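Local coordinates for protein cytokinin riboside 5'-monophosphate phosphoribohydrolase (Streptomyces coelicolor, PDB 5ZI9) that belongs to the SLOG clan of Rossmann-like alpha/beta proteins and assembles from six copies of its chain, at residues S59-I62 / E63-T67; F157-K160 / M161-K165; D34-L37 / L38-A42. All blocks are in the same frame, centred on the assembly; numbering follows the deposited sequence.

Contact 1 of 3, residues S59-I62 / E63-T67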
ATOM      1  N   SER B  59       0.066   0.660  -8.876  1.00 23.45           N
ATOM      2  CA  SER B  59      -0.695   1.792  -9.418  1.00 24.07           C
ATOM      3  C   SER B  59      -1.393   1.478 -10.755  1.00 24.08           C
ATOM      4  O   SER B  59      -2.546   1.858 -10.991  1.00 22.64           O
ATOM      5  CB  SER B  59       0.216   2.988  -9.608  1.00 23.45           C
ATOM      6  OG  SER B  59       0.736   3.339  -8.362  1.00 23.51           O
ATOM      7  N   GLU B  60      -0.672   0.787 -11.625  1.00 24.54           N
ATOM      8  CA  GLU B  60      -1.217   0.417 -12.916  1.00 24.93           C
ATOM      9  C   GLU B  60      -2.360  -0.575 -12.804  1.00 22.35           C
ATOM     10  O   GLU B  60      -3.322  -0.457 -13.528  1.00 23.09           O
ATOM     11  CB  GLU B  60      -0.140  -0.125 -13.858  1.00 25.62           C
ATOM     12  CG  GLU B  60      -0.713  -0.262 -15.258  1.00 26.30           C
ATOM     13  CD  GLU B  60       0.325  -0.287 -16.345  1.00 27.03           C
ATOM     14  OE1 GLU B  60       0.783  -1.398 -16.693  1.00 30.12           O
ATOM     15  OE2 GLU B  60       0.632   0.784 -16.895  1.00 25.08           O
ATOM     16  N   PHE B  61      -2.269  -1.524 -11.889  1.00 22.46           N
ATOM     17  CA  PHE B  61      -3.415  -2.383 -11.578  1.00 22.94           C
ATOM     18  C   PHE B  61      -4.588  -1.568 -11.098  1.00 22.50           C
ATOM     19  O   PHE B  61      -5.711  -1.809 -11.525  1.00 21.28           O
ATOM     20  CB  PHE B  61      -3.108  -3.369 -10.467  1.00 22.85           C
ATOM     21  CG  PHE B  61      -2.486  -4.603 -10.937  1.00 23.65           C
ATOM     22  CD1 PHE B  61      -3.240  -5.550 -11.584  1.00 24.81           C
ATOM     23  CD2 PHE B  61      -1.143  -4.833 -10.721  1.00 25.18           C
ATOM     24  CE1 PHE B  61      -2.656  -6.718 -12.030  1.00 26.35           C
ATOM     25  CE2 PHE B  61      -0.552  -6.004 -11.131  1.00 26.51           C
ATOM     26  CZ  PHE B  61      -1.313  -6.958 -11.803  1.00 26.58           C
ATOM     27  N   ILE B  62      -4.318  -0.646 -10.167  1.00 21.52           N
ATOM     28  CA  ILE B  62      -5.370   0.189  -9.646  1.00 23.40           C
ATOM     29  C   ILE B  62      -6.049   0.957 -10.740  1.00 24.85           C
ATOM     30  O   ILE B  62      -7.263   1.053 -10.709  1.00 25.35           O
ATOM     31  CB  ILE B  62      -4.891   1.124  -8.521  1.00 24.70           C
ATOM     32  CG1 ILE B  62      -4.672   0.287  -7.254  1.00 24.35           C
ATOM     33  CG2 ILE B  62      -5.922   2.221  -8.208  1.00 24.46           C
ATOM     34  CD1 ILE B  62      -3.656   0.859  -6.341  1.00 23.68           C
ATOM     35  N   GLU B  63      -5.270   1.496 -11.684  1.00 26.92           N
ATOM     36  CA  GLU B  63      -5.798   2.321 -12.776  1.00 26.84           C
ATOM     37  C   GLU B  63      -6.637   1.481 -13.705  1.00 28.78           C
ATOM     38  O   GLU B  63      -7.715   1.894 -14.120  1.00 30.04           O
ATOM     39  CB  GLU B  63      -4.663   2.968 -13.548  1.00 28.08           C
ATOM     40  CG  GLU B  63      -4.085   4.188 -12.856  1.00 29.28           C
ATOM     41  CD  GLU B  63      -2.572   4.365 -12.982  1.00 29.12           C
ATOM     42  OE1 GLU B  63      -1.977   4.027 -14.033  1.00 30.67           O
ATOM     43  OE2 GLU B  63      -1.990   4.859 -11.993  1.00 28.64           O
ATOM     44  N   GLY B  64      -6.147   0.287 -14.015  1.00 29.40           N
ATOM     45  CA  GLY B  64      -6.904  -0.668 -14.809  1.00 29.45           C
ATOM     46  C   GLY B  64      -8.272  -0.981 -14.224  1.00 28.69           C
ATOM     47  O   GLY B  64      -9.264  -0.802 -14.892  1.00 36.06           O
ATOM     48  N   PHE B  65      -8.339  -1.411 -12.975  1.00 25.47           N
ATOM     49  CA  PHE B  65      -9.600  -1.806 -12.387  1.00 24.39           C
ATOM     50  C   PHE B  65     -10.583  -0.655 -12.271  1.00 24.78           C
ATOM     51  O   PHE B  65     -11.793  -0.848 -12.237  1.00 24.57           O
ATOM     52  CB  PHE B  65      -9.354  -2.342 -11.003  1.00 23.99           C
ATOM     53  CG  PHE B  65      -8.543  -3.597 -10.962  1.00 23.87           C
ATOM     54  CD1 PHE B  65      -8.276  -4.316 -12.105  1.00 23.66           C
ATOM     55  CD2 PHE B  65      -8.079  -4.088  -9.744  1.00 23.91           C
ATOM     56  CE1 PHE B  65      -7.565  -5.495 -12.039  1.00 23.61           C
ATOM     57  CE2 PHE B  65      -7.373  -5.261  -9.687  1.00 23.23           C
ATOM     58  CZ  PHE B  65      -7.121  -5.959 -10.829  1.00 22.33           C
ATOM     59  N   GLY B  66     -10.035   0.537 -12.138  1.00 26.20           N
ATOM     60  CA  GLY B  66     -10.801   1.733 -11.995  1.00 27.19           C
ATOM     61  C   GLY B  66     -11.422   2.044 -13.324  1.00 29.21           C
ATOM     62  O   GLY B  66     -12.612   2.340 -13.352  1.00 31.84           O
ATOM     63  N   THR B  67     -10.658   1.968 -14.421  1.00 27.71           N
ATOM     64  CA  THR B  67     -11.227   2.370 -15.677  1.00 28.20           C
ATOM     65  C   THR B  67     -12.085   1.269 -16.282  1.00 28.80           C
ATOM     66  O   THR B  67     -12.885   1.562 -17.129  1.00 29.72           O
ATOM     67  CB  THR B  67     -10.215   2.941 -16.726  1.00 30.35           C
ATOM     68  OG1 THR B  67      -9.707   1.905 -17.539  1.00 32.39           O
ATOM     69  CG2 THR B  67      -9.051   3.783 -16.112  1.00 31.72           C
TER
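Phe61 and Phe65 lie one turn apart on helix 50-67, side by side and pointing the same way, with CD1 of Phe61 4.0 Å from CZ of Phe65. The closest fit on this buried flank is between ring and backbone. Phe61 O stands 3.4 Å above one face of the Phe65 ring, offset toward its rim, and the same oxygen accepts a nearly straight bond from Phe65 N (3.0 Å, N-H...O 171°). CG of Phe65 is turned beside its own backbone N (chi1 -65°), which swings the ring back along the helix and over that carbonyl. Both rings also press on Met161 of helix 156-165, Lys165 makes a cation-pi contact with Phe65, and Phe61 also packs on Phe61 of the third subunit.

The flank of Ser59 and Glu63 is just as close but polar, and only partly buried at Glu63. This glutamate bends at chi2 and folds back along the helix until OE2 is 3.2 Å from Ser59 O and 3.7 Å from Ser59 CB. Two acceptors meet there and no bond forms; Ser59 O is held instead by Glu63 N at 2.8 Å, while Ser59 OG bonds to Leu55 O. Arg154 makes a salt bridge with Glu60 but only a long, weak ion pair with Glu63 OE1. The solvent side lies at the end of the helix, where Thr67 is exposed and its side chain stays clear of residues 59-62. The aromatic flank is thus fixed by apolar packing and a satisfied carbonyl. Glu63 OE2 faces Glu63 OE1 of the second subunit, and the closeness of the two carboxylates might raise the proton affinity of one, though Arg56 of the second subunit and Arg154 would offset this.

Contact 2 of 3, residues F157-K160 / M161-K165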
ATOM      1  N   PHE B 157       2.446  -7.769 -18.032  1.00 30.44           N
ATOM      2  CA  PHE B 157       1.878  -8.773 -17.154  1.00 28.62           C
ATOM      3  C   PHE B 157       0.700  -8.265 -16.398  1.00 26.20           C
ATOM      4  O   PHE B 157      -0.118  -9.020 -15.943  1.00 26.10           O
ATOM      5  CB  PHE B 157       2.970  -9.275 -16.255  1.00 31.62           C
ATOM      6  CG  PHE B 157       4.029  -9.983 -17.037  1.00 39.15           C
ATOM      7  CD1 PHE B 157       3.888 -11.348 -17.325  1.00 41.90           C
ATOM      8  CD2 PHE B 157       5.122  -9.284 -17.604  1.00 40.75           C
ATOM      9  CE1 PHE B 157       4.843 -12.014 -18.077  1.00 39.93           C
ATOM     10  CE2 PHE B 157       6.058  -9.953 -18.373  1.00 38.17           C
ATOM     11  CZ  PHE B 157       5.920 -11.318 -18.589  1.00 39.92           C
ATOM     12  N   VAL B 158       0.594  -6.962 -16.298  1.00 25.87           N
ATOM     13  CA  VAL B 158      -0.627  -6.360 -15.821  1.00 26.15           C
ATOM     14  C   VAL B 158      -1.672  -6.506 -16.913  1.00 25.37           C
ATOM     15  O   VAL B 158      -2.764  -6.976 -16.653  1.00 22.88           O
ATOM     16  CB  VAL B 158      -0.433  -4.890 -15.437  1.00 25.46           C
ATOM     17  CG1 VAL B 158      -1.748  -4.305 -14.982  1.00 26.07           C
ATOM     18  CG2 VAL B 158       0.576  -4.795 -14.293  1.00 25.87           C
ATOM     19  N   ARG B 159      -1.327  -6.142 -18.139  1.00 26.00           N
ATOM     20  CA  ARG B 159      -2.300  -6.255 -19.218  1.00 27.40           C
ATOM     21  C   ARG B 159      -2.813  -7.675 -19.417  1.00 27.77           C
ATOM     22  O   ARG B 159      -3.994  -7.865 -19.663  1.00 28.61           O
ATOM     23  CB  ARG B 159      -1.772  -5.731 -20.537  1.00 26.06           C
ATOM     24  CG  ARG B 159      -2.868  -5.655 -21.591  1.00 26.18           C
ATOM     25  CD  ARG B 159      -2.380  -5.075 -22.893  1.00 25.54           C
ATOM     26  NE  ARG B 159      -1.560  -6.025 -23.637  1.00 24.03           N
ATOM     27  CZ  ARG B 159      -1.375  -5.994 -24.943  1.00 23.98           C
ATOM     28  NH1 ARG B 159      -0.630  -6.914 -25.496  1.00 24.59           N
ATOM     29  NH2 ARG B 159      -1.925  -5.057 -25.716  1.00 25.92           N
ATOM     30  N   LYS B 160      -1.941  -8.664 -19.301  1.00 30.79           N
ATOM     31  CA  LYS B 160      -2.341 -10.091 -19.467  1.00 31.02           C
ATOM     32  C   LYS B 160      -3.484 -10.517 -18.581  1.00 27.96           C
ATOM     33  O   LYS B 160      -4.323 -11.308 -18.967  1.00 26.64           O
ATOM     34  CB  LYS B 160      -1.167 -10.999 -19.123  1.00 34.19           C
ATOM     35  CG  LYS B 160      -0.388 -11.416 -20.315  1.00 36.49           C
ATOM     36  CD  LYS B 160       0.798 -12.215 -19.836  1.00 40.09           C
ATOM     37  CE  LYS B 160       1.464 -13.038 -20.934  1.00 41.63           C
ATOM     38  NZ  LYS B 160       0.984 -12.816 -22.330  1.00 42.77           N
ATOM     39  N   MET B 161      -3.466 -10.020 -17.371  1.00 27.44           N
ATOM     40  CA  MET B 161      -4.480 -10.385 -16.444  1.00 30.68           C
ATOM     41  C   MET B 161      -5.798  -9.677 -16.745  1.00 30.34           C
ATOM     42  O   MET B 161      -6.844 -10.221 -16.445  1.00 34.82           O
ATOM     43  CB  MET B 161      -4.002 -10.169 -15.023  1.00 33.11           C
ATOM     44  CG  MET B 161      -4.562  -8.990 -14.281  1.00 36.25           C
ATOM     45  SD  MET B 161      -5.778  -9.624 -13.138  1.00 48.13           S
ATOM     46  CE  MET B 161      -5.408  -8.666 -11.704  1.00 50.20           C
ATOM     47  N   MET B 162      -5.772  -8.503 -17.364  1.00 28.52           N
ATOM     48  CA  MET B 162      -7.016  -7.789 -17.710  1.00 28.62           C
ATOM     49  C   MET B 162      -7.846  -8.497 -18.837  1.00 29.36           C
ATOM     50  O   MET B 162      -9.104  -8.473 -18.858  1.00 26.09           O
ATOM     51  CB  MET B 162      -6.690  -6.367 -18.143  1.00 29.81           C
ATOM     52  CG  MET B 162      -5.847  -5.563 -17.161  1.00 30.60           C
ATOM     53  SD  MET B 162      -6.770  -4.933 -15.782  1.00 31.62           S
ATOM     54  CE  MET B 162      -5.459  -4.594 -14.609  1.00 32.85           C
ATOM     55  N   PHE B 163      -7.119  -9.137 -19.756  1.00 30.36           N
ATOM     56  CA  PHE B 163      -7.701  -9.886 -20.861  1.00 28.31           C
ATOM     57  C   PHE B 163      -8.525 -11.030 -20.350  1.00 26.74           C
ATOM     58  O   PHE B 163      -9.509 -11.349 -20.960  1.00 29.11           O
ATOM     59  CB  PHE B 163      -6.631 -10.456 -21.810  1.00 29.07           C
ATOM     60  CG  PHE B 163      -6.058  -9.458 -22.791  1.00 29.94           C
ATOM     61  CD1 PHE B 163      -6.895  -8.712 -23.611  1.00 30.87           C
ATOM     62  CD2 PHE B 163      -4.684  -9.311 -22.950  1.00 29.09           C
ATOM     63  CE1 PHE B 163      -6.390  -7.819 -24.536  1.00 29.37           C
ATOM     64  CE2 PHE B 163      -4.175  -8.420 -23.873  1.00 28.34           C
ATOM     65  CZ  PHE B 163      -5.025  -7.675 -24.669  1.00 29.39           C
ATOM     66  N   VAL B 164      -8.126 -11.658 -19.252  1.00 26.00           N
ATOM     67  CA  VAL B 164      -8.893 -12.788 -18.677  1.00 24.75           C
ATOM     68  C   VAL B 164      -9.965 -12.381 -17.689  1.00 24.11           C
ATOM     69  O   VAL B 164     -11.067 -12.869 -17.730  1.00 25.82           O
ATOM     70  CB  VAL B 164      -7.956 -13.786 -18.012  1.00 23.10           C
ATOM     71  CG1 VAL B 164      -8.743 -14.940 -17.401  1.00 21.24           C
ATOM     72  CG2 VAL B 164      -6.970 -14.297 -19.073  1.00 24.48           C
ATOM     73  N   LYS B 165      -9.620 -11.468 -16.809  1.00 26.47           N
ATOM     74  CA  LYS B 165     -10.489 -11.025 -15.731  1.00 27.54           C
ATOM     75  C   LYS B 165     -11.797 -10.426 -16.221  1.00 27.25           C
ATOM     76  O   LYS B 165     -12.824 -10.587 -15.570  1.00 28.50           O
ATOM     77  CB  LYS B 165      -9.731  -9.991 -14.861  1.00 28.97           C
ATOM     78  CG  LYS B 165     -10.490  -9.506 -13.620  1.00 29.76           C
ATOM     79  CD  LYS B 165      -9.704  -8.458 -12.827  1.00 30.69           C
ATOM     80  CE  LYS B 165     -10.609  -7.401 -12.207  1.00 33.23           C
ATOM     81  NZ  LYS B 165     -10.854  -7.696 -10.778  1.00 35.24           N
TER
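Arg159 and Phe163, one turn apart on helix 156-165, share the main side-chain contact. CE2 of the Phe163 ring sits over one face of the Arg159 guanidinium, offset toward its rim, 3.6 Å from NE; the two planes are 60° apart, too steep for a stack. With CG anti to the backbone N, chi1 -171° carries CG past the ring, 3.8 Å from CE2, and the bend at chi3 turns the guanidinium over CE2. The far end of the guanidinium is held by a bond from NH2 to Leu133 O, and Phe163 meets Phe78 edge-to-face.

Lys160 turns to another side. Its CA lies oblique to the Phe163 ring, while NZ makes salt bridges with Asp181, Glu182 and Glu185 of helix 177-191; Glu182 closes the PGGxGTxxE signature of LOG-type proteins. Along a third flank Val158 CG1 packs on Met162 CE at 3.7 Å, where Val158 touches Phe61 and Met162 touches Phe65 of helix 50-67.

The backbone bonds between the segments are weak, among them Phe163 N to Arg159 O at 3.4 Å and Met162 N to Arg159 O at 3.0 Å. An apolar ring and a carbonyl oxygen steady the arginine, and the three acids gathered round one buried ammonium tie helix 156-165 to helix 177-191.

Contact 3 of 3, residues D34-L37 / L38-A42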
ATOM      1  N   ASP B  34       5.467  19.771   6.254  1.00 22.70           N
ATOM      2  CA  ASP B  34       5.214  20.219   4.894  1.00 24.50           C
ATOM      3  C   ASP B  34       6.420  20.848   4.223  1.00 24.31           C
ATOM      4  O   ASP B  34       6.641  20.622   3.042  1.00 22.27           O
ATOM      5  CB  ASP B  34       4.095  21.263   4.834  1.00 26.66           C
ATOM      6  CG  ASP B  34       2.736  20.676   4.480  1.00 29.53           C
ATOM      7  OD1 ASP B  34       2.690  19.786   3.586  1.00 29.18           O
ATOM      8  OD2 ASP B  34       1.710  21.121   5.122  1.00 33.84           O
ATOM      9  N   GLN B  35       7.172  21.672   4.951  1.00 22.90           N
ATOM     10  CA  GLN B  35       8.262  22.378   4.303  1.00 22.91           C
ATOM     11  C   GLN B  35       9.325  21.426   3.883  1.00 21.57           C
ATOM     12  O   GLN B  35       9.865  21.578   2.807  1.00 20.60           O
ATOM     13  CB  GLN B  35       8.798  23.565   5.122  1.00 24.10           C
ATOM     14  CG  GLN B  35       9.988  23.319   6.023  1.00 24.48           C
ATOM     15  CD  GLN B  35      10.291  24.531   6.849  1.00 25.59           C
ATOM     16  OE1 GLN B  35       9.666  24.766   7.903  1.00 25.48           O
ATOM     17  NE2 GLN B  35      11.219  25.356   6.350  1.00 26.83           N
ATOM     18  N   ARG B  36       9.588  20.408   4.693  1.00 22.39           N
ATOM     19  CA  ARG B  36      10.538  19.384   4.291  1.00 24.25           C
ATOM     20  C   ARG B  36      10.065  18.647   3.040  1.00 23.57           C
ATOM     21  O   ARG B  36      10.852  18.338   2.170  1.00 26.89           O
ATOM     22  CB  ARG B  36      10.807  18.402   5.445  1.00 27.64           C
ATOM     23  CG  ARG B  36      11.611  18.994   6.612  1.00 27.68           C
ATOM     24  CD  ARG B  36      11.967  17.911   7.618  1.00 28.97           C
ATOM     25  NE  ARG B  36      10.806  17.192   8.202  1.00 28.71           N
ATOM     26  CZ  ARG B  36      10.125  17.581   9.278  1.00 28.05           C
ATOM     27  NH1 ARG B  36       9.110  16.859   9.692  1.00 28.06           N
ATOM     28  NH2 ARG B  36      10.406  18.706   9.924  1.00 29.45           N
ATOM     29  N   LEU B  37       8.770  18.401   2.947  1.00 22.71           N
ATOM     30  CA  LEU B  37       8.161  17.747   1.796  1.00 21.65           C
ATOM     31  C   LEU B  37       8.144  18.579   0.534  1.00 21.31           C
ATOM     32  O   LEU B  37       8.359  18.054  -0.538  1.00 20.43           O
ATOM     33  CB  LEU B  37       6.735  17.403   2.170  1.00 21.84           C
ATOM     34  CG  LEU B  37       5.859  16.373   1.453  1.00 21.46           C
ATOM     35  CD1 LEU B  37       4.668  17.058   0.887  1.00 20.44           C
ATOM     36  CD2 LEU B  37       6.552  15.571   0.393  1.00 21.86           C
ATOM     37  N   LEU B  38       7.901  19.877   0.660  1.00 22.72           N
ATOM     38  CA  LEU B  38       7.644  20.745  -0.509  1.00 23.64           C
ATOM     39  C   LEU B  38       8.866  21.511  -1.046  1.00 24.85           C
ATOM     40  O   LEU B  38       8.815  22.033  -2.161  1.00 25.48           O
ATOM     41  CB  LEU B  38       6.510  21.727  -0.164  1.00 22.33           C
ATOM     42  CG  LEU B  38       5.172  21.075   0.262  1.00 21.66           C
ATOM     43  CD1 LEU B  38       4.153  22.105   0.703  1.00 20.60           C
ATOM     44  CD2 LEU B  38       4.593  20.218  -0.861  1.00 22.24           C
ATOM     45  N   ASP B  39       9.928  21.603  -0.239  1.00 28.48           N
ATOM     46  CA  ASP B  39      11.198  22.281  -0.596  1.00 29.89           C
ATOM     47  C   ASP B  39      12.266  21.307  -1.029  1.00 32.05           C
ATOM     48  O   ASP B  39      12.966  21.553  -1.986  1.00 30.11           O
ATOM     49  CB  ASP B  39      11.750  23.089   0.584  1.00 30.25           C
ATOM     50  CG  ASP B  39      10.973  24.385   0.850  1.00 33.44           C
ATOM     51  OD1 ASP B  39      10.234  24.887  -0.043  1.00 34.85           O
ATOM     52  OD2 ASP B  39      11.126  24.931   1.971  1.00 35.53           O
ATOM     53  N   GLU B  40      12.363  20.184  -0.327  1.00 41.13           N
ATOM     54  CA  GLU B  40      13.512  19.282  -0.428  1.00 46.41           C
ATOM     55  C   GLU B  40      13.508  18.478  -1.691  1.00 44.59           C
ATOM     56  O   GLU B  40      12.716  17.587  -1.806  1.00 40.66           O
ATOM     57  CB  GLU B  40      13.555  18.287   0.767  1.00 51.16           C
ATOM     58  CG  GLU B  40      14.767  18.395   1.681  1.00 55.34           C
ATOM     59  CD  GLU B  40      14.375  18.452   3.153  1.00 62.14           C
ATOM     60  OE1 GLU B  40      14.103  17.389   3.767  1.00 62.67           O
ATOM     61  OE2 GLU B  40      14.336  19.578   3.699  1.00 67.80           O
ATOM     62  N   ARG B  41      14.445  18.731  -2.593  1.00 48.89           N
ATOM     63  CA  ARG B  41      14.790  17.698  -3.596  1.00 54.62           C
ATOM     64  C   ARG B  41      16.152  17.089  -3.153  1.00 53.96           C
ATOM     65  O   ARG B  41      17.100  17.789  -2.767  1.00 50.22           O
ATOM     66  CB  ARG B  41      14.700  18.188  -5.059  1.00 58.58           C
ATOM     67  CG  ARG B  41      14.667  19.711  -5.228  1.00 62.73           C
ATOM     68  CD  ARG B  41      14.051  20.175  -6.545  1.00 61.77           C
ATOM     69  NE  ARG B  41      14.705  19.677  -7.763  1.00 65.81           N
ATOM     70  CZ  ARG B  41      16.002  19.840  -8.123  1.00 66.97           C
ATOM     71  NH1 ARG B  41      16.425  19.326  -9.288  1.00 60.34           N
ATOM     72  NH2 ARG B  41      16.903  20.485  -7.362  1.00 64.36           N
ATOM     73  N   ALA B  42      16.169  15.768  -3.093  1.00 51.09           N
ATOM     74  CA  ALA B  42      17.266  15.017  -2.530  1.00 48.39           C
ATOM     75  C   ALA B  42      17.727  14.175  -3.680  1.00 51.31           C
ATOM     76  O   ALA B  42      17.214  14.335  -4.796  1.00 56.83           O
ATOM     77  CB  ALA B  42      16.776  14.139  -1.380  1.00 43.91           C
TER
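Leu38 folds back against Asp34 on the last turn of helix 33-39, the two side chains lying alongside each other. The van der Waals contacts centre on this leucine: CG is beside its own backbone N (chi1 -58°), which brings it to 3.2 Å from Asp34 O, and CD1 comes to 4.0 Å from Asp34 OD1. The apolar pair is formed by its other methyl, CD2, which touches CD1 of the neighbouring Leu37 at 3.6 Å, the two branches meeting at a slant.

Backbone hydrogen bonds weaken toward the end of the helix. Leu38 N to Asp34 O (2.8 Å) and Asp39 N to Gln35 O (3.0 Å) are regular helical bonds, but Glu40 N reaches Arg36 O only weakly, at 3.5 Å, where Glu40 leaves helical geometry and the chain runs out extended. This short helix follows the two-stranded hairpin of strands 15-18 and 21-24, in an N-terminal extension that stands well away from the parallel-sheet body, and its partners are largely other subunits. Leu38 packs on Phe157 of the fifth subunit and Lys194 of the second, and Leu37 on Met161 of the second.

Among the charged groups, Glu40 runs alongside Arg36, its OE1 3.8 Å from Arg36 CB. The charged ends do not meet: Arg36 NE and Glu40 OE1 are 5.5 Å apart, with the guanidinium and carboxylate planes 37° apart. Arg36 NH2 bonds to Ser31 OG and NE to a citrate probably taken up from the crystallisation liquor. Asp34 OD2 accepts from Phe156 N of the fifth subunit, and Asp39 OD2 is hydrogen-bonded to Thr196 OG1 of the second.

Contacts 1 and 2 are both buried and lie on adjacent helices, 50-67 and 156-165, their centres about 11 Å apart. They meet directly where the Met161 methyl wedges against the Phe61 and Phe65 rings, with Met161 CE 3.3 Å from Phe65 CZ. Each also touches the third subunit, so this apolar seam runs on into the interface. Contact 3 is only partly buried and lies about 29 Å from contact 1 and about 38 Å from contact 2, centre to centre. Its helix, 33-39, precedes 50-67 in the chain but reaches toward other copies. The inner pair combines aromatic and thioether packing with buried charges paired within the chain, whereas the outlying helix end finds both its packing and many of its polar partners on other subunits.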